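Local coordinates for protein tautomerase (Advenella mimigardefordensis DPN7, PDB 6VVW) that belongs to the tautomerase superfamily, small beta-alpha-beta proteins related to MIF, and assembles as a trimer, at residues T25-I28 with E29-N33. Numbering follows the deposited sequence.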
ATOM      1  N   THR A  25       3.287 -15.250 -10.020  1.00 22.86           N
ATOM      2  CA  THR A  25       2.897 -16.343  -9.145  1.00 21.98           C
ATOM      3  C   THR A  25       3.893 -17.490  -9.236  1.00 23.72           C
ATOM      4  O   THR A  25       4.463 -17.920  -8.225  1.00 26.58           O
ATOM      5  CB  THR A  25       1.495 -16.814  -9.509  1.00 21.02           C
ATOM      6  OG1 THR A  25       0.584 -15.722  -9.389  1.00 20.37           O
ATOM      7  CG2 THR A  25       1.066 -17.893  -8.576  1.00 22.56           C
ATOM      8  N   LYS A  26       4.149 -17.976 -10.451  1.00 22.75           N
ATOM      9  CA  LYS A  26       5.036 -19.125 -10.609  1.00 24.32           C
ATOM     10  C   LYS A  26       6.430 -18.857 -10.045  1.00 24.65           C
ATOM     11  O   LYS A  26       7.113 -19.788  -9.595  1.00 22.72           O
ATOM     12  CB  LYS A  26       5.109 -19.511 -12.086  1.00 25.53           C
ATOM     13  CG  LYS A  26       5.638 -20.910 -12.349  1.00 25.96           C
ATOM     14  CD  LYS A  26       4.529 -21.935 -12.592  1.00 27.59           C
ATOM     15  CE  LYS A  26       5.125 -23.206 -13.236  1.00 27.68           C
ATOM     16  NZ  LYS A  26       4.120 -24.240 -13.642  1.00 19.47           N
ATOM     17  N   VAL A  27       6.862 -17.594 -10.046  1.00 23.03           N
ATOM     18  CA  VAL A  27       8.153 -17.223  -9.482  1.00 21.63           C
ATOM     19  C   VAL A  27       8.039 -17.049  -7.978  1.00 26.28           C
ATOM     20  O   VAL A  27       9.033 -17.235  -7.254  1.00 27.36           O
ATOM     21  CB  VAL A  27       8.695 -15.946 -10.156  1.00 22.56           C
ATOM     22  CG1 VAL A  27       9.612 -15.161  -9.242  1.00 24.46           C
ATOM     23  CG2 VAL A  27       9.451 -16.282 -11.414  1.00 24.79           C
ATOM     24  N   ILE A  28       6.840 -16.748  -7.473  1.00 22.78           N
ATOM     25  CA  ILE A  28       6.686 -16.636  -6.032  1.00 22.55           C
ATOM     26  C   ILE A  28       6.709 -18.016  -5.385  1.00 24.68           C
ATOM     27  O   ILE A  28       7.309 -18.199  -4.321  1.00 27.92           O
ATOM     28  CB  ILE A  28       5.427 -15.844  -5.675  1.00 20.99           C
ATOM     29  CG1 ILE A  28       5.662 -14.381  -6.009  1.00 20.66           C
ATOM     30  CG2 ILE A  28       5.205 -15.922  -4.215  1.00 22.66           C
ATOM     31  CD1 ILE A  28       4.615 -13.485  -5.509  1.00 20.89           C
ATOM     32  N   GLU A  29       6.101 -19.017  -6.021  1.00 21.45           N
ATOM     33  CA  GLU A  29       6.402 -20.383  -5.620  1.00 20.73           C
ATOM     34  C   GLU A  29       7.885 -20.666  -5.797  1.00 25.20           C
ATOM     35  O   GLU A  29       8.580 -21.069  -4.859  1.00 26.68           O
ATOM     36  CB  GLU A  29       5.636 -21.400  -6.448  1.00 21.64           C
ATOM     37  CG  GLU A  29       4.301 -21.035  -6.984  1.00 23.82           C
ATOM     38  CD  GLU A  29       3.965 -21.946  -8.147  1.00 26.78           C
ATOM     39  OE1 GLU A  29       4.648 -21.834  -9.185  1.00 23.45           O
ATOM     40  OE2 GLU A  29       3.077 -22.827  -7.996  1.00 29.89           O
ATOM     41  N   GLN A  30       8.384 -20.465  -7.014  1.00 25.11           N
ATOM     42  CA  GLN A  30       9.755 -20.802  -7.369  1.00 25.68           C
ATOM     43  C   GLN A  30      10.759 -20.170  -6.418  1.00 25.60           C
ATOM     44  O   GLN A  30      11.946 -20.515  -6.437  1.00 24.47           O
ATOM     45  CB  GLN A  30      10.048 -20.362  -8.803  1.00 23.96           C
ATOM     46  CG  GLN A  30       9.823 -21.434  -9.846  1.00 22.11           C
ATOM     47  CD  GLN A  30      10.444 -21.063 -11.160  1.00 19.06           C
ATOM     48  OE1 GLN A  30      10.857 -19.925 -11.363  1.00 23.20           O
ATOM     49  NE2 GLN A  30      10.547 -22.025 -12.057  1.00 21.71           N
ATOM     50  N   THR A  31      10.285 -19.241  -5.589  1.00 26.66           N
ATOM     51  CA  THR A  31      11.090 -18.519  -4.606  1.00 26.93           C
ATOM     52  C   THR A  31      10.844 -19.021  -3.190  1.00 26.06           C
ATOM     53  O   THR A  31      10.706 -18.222  -2.262  1.00 21.21           O
ATOM     54  CB  THR A  31      10.796 -17.035  -4.701  1.00 26.69           C
ATOM     55  OG1 THR A  31       9.395 -16.878  -4.971  1.00 23.63           O
ATOM     56  CG2 THR A  31      11.634 -16.399  -5.819  1.00 25.50           C
ATOM     57  N   LEU A  32      10.740 -20.349  -3.041  1.00 25.97           N
ATOM     58  CA  LEU A  32      10.666 -21.087  -1.779  1.00 27.41           C
ATOM     59  C   LEU A  32       9.515 -20.664  -0.871  1.00 24.32           C
ATOM     60  O   LEU A  32       9.188 -19.478  -0.752  1.00 25.74           O
ATOM     61  CB  LEU A  32      12.000 -20.980  -1.023  1.00 24.34           C
ATOM     62  CG  LEU A  32      13.103 -21.992  -1.376  1.00 23.88           C
ATOM     63  CD1 LEU A  32      14.501 -21.358  -1.303  1.00 22.33           C
ATOM     64  CD2 LEU A  32      13.045 -23.233  -0.499  1.00 20.96           C
ATOM     65  N   ASN A  33       8.915 -21.654  -0.207  1.00 25.43           N
ATOM     66  CA  ASN A  33       7.760 -21.502   0.677  1.00 28.34           C
ATOM     67  C   ASN A  33       6.548 -20.961  -0.062  1.00 28.42           C
ATOM     68  O   ASN A  33       6.656 -20.504  -1.206  1.00 27.22           O
ATOM     69  CB  ASN A  33       8.056 -20.587   1.867  1.00 28.59           C
ATOM     70  CG  ASN A  33       8.966 -21.219   2.880  1.00 28.40           C
ATOM     71  OD1 ASN A  33       8.631 -22.240   3.495  1.00 27.99           O
ATOM     72  ND2 ASN A  33      10.125 -20.601   3.083  1.00 27.61           N
TER
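Thr31 turns its hydroxyl back onto the last turn of helix 16-30, where OG1 lies 2.6 Å from the carbonyl O of Ile28 and also close to the carbonyl O of Val27, the latter contact being too short to trust. A chi1 of 37° sets OG1 between the backbone N and the carbonyl carbon, pointing it at the carbonyls of Val27 and Ile28 at the end of the helix, while the CG2 methyl falls 4.2 Å from CG1 of Val27. Just before this, two i to i+4 bonds remain: Glu29 N donates to Thr25 O at 3.0 Å, and Gln30 N to Lys26 O at the same length, reaching it from above the carbonyl plane.

Thr25, Ile28 and Thr31 form the buried, closely packed side. Ile28 rests on Ile39 and on Ile41 of strand 40-43, the next strand of the beta-alpha-beta unit, whereas Thr31 meets Phe80 of helix 74-92, beside the partly exposed Val27 on Ile84. Thr25 adds a contact with Ala54 of a neighbouring subunit.

The outer side is looser. With CG beside its backbone N (chi1 -31°), Glu29 folds back and sets OE1 3.1 Å from CA of Lys26 and alongside CG and CD; Lys26 NZ stays 5.1 Å from OE1, too far for a salt bridge. Gln30 lays CB and CG against the carbonyl O of Lys26, and its OE1 comes 3.9 Å from CG2 of Val27. Chemically, two backbone bonds secure this turn, the Thr31 hydroxyl probably offers one proton to the last carbonyls, and the Lys26 and Glu29 charges probably add only a weak, solvent-screened attraction.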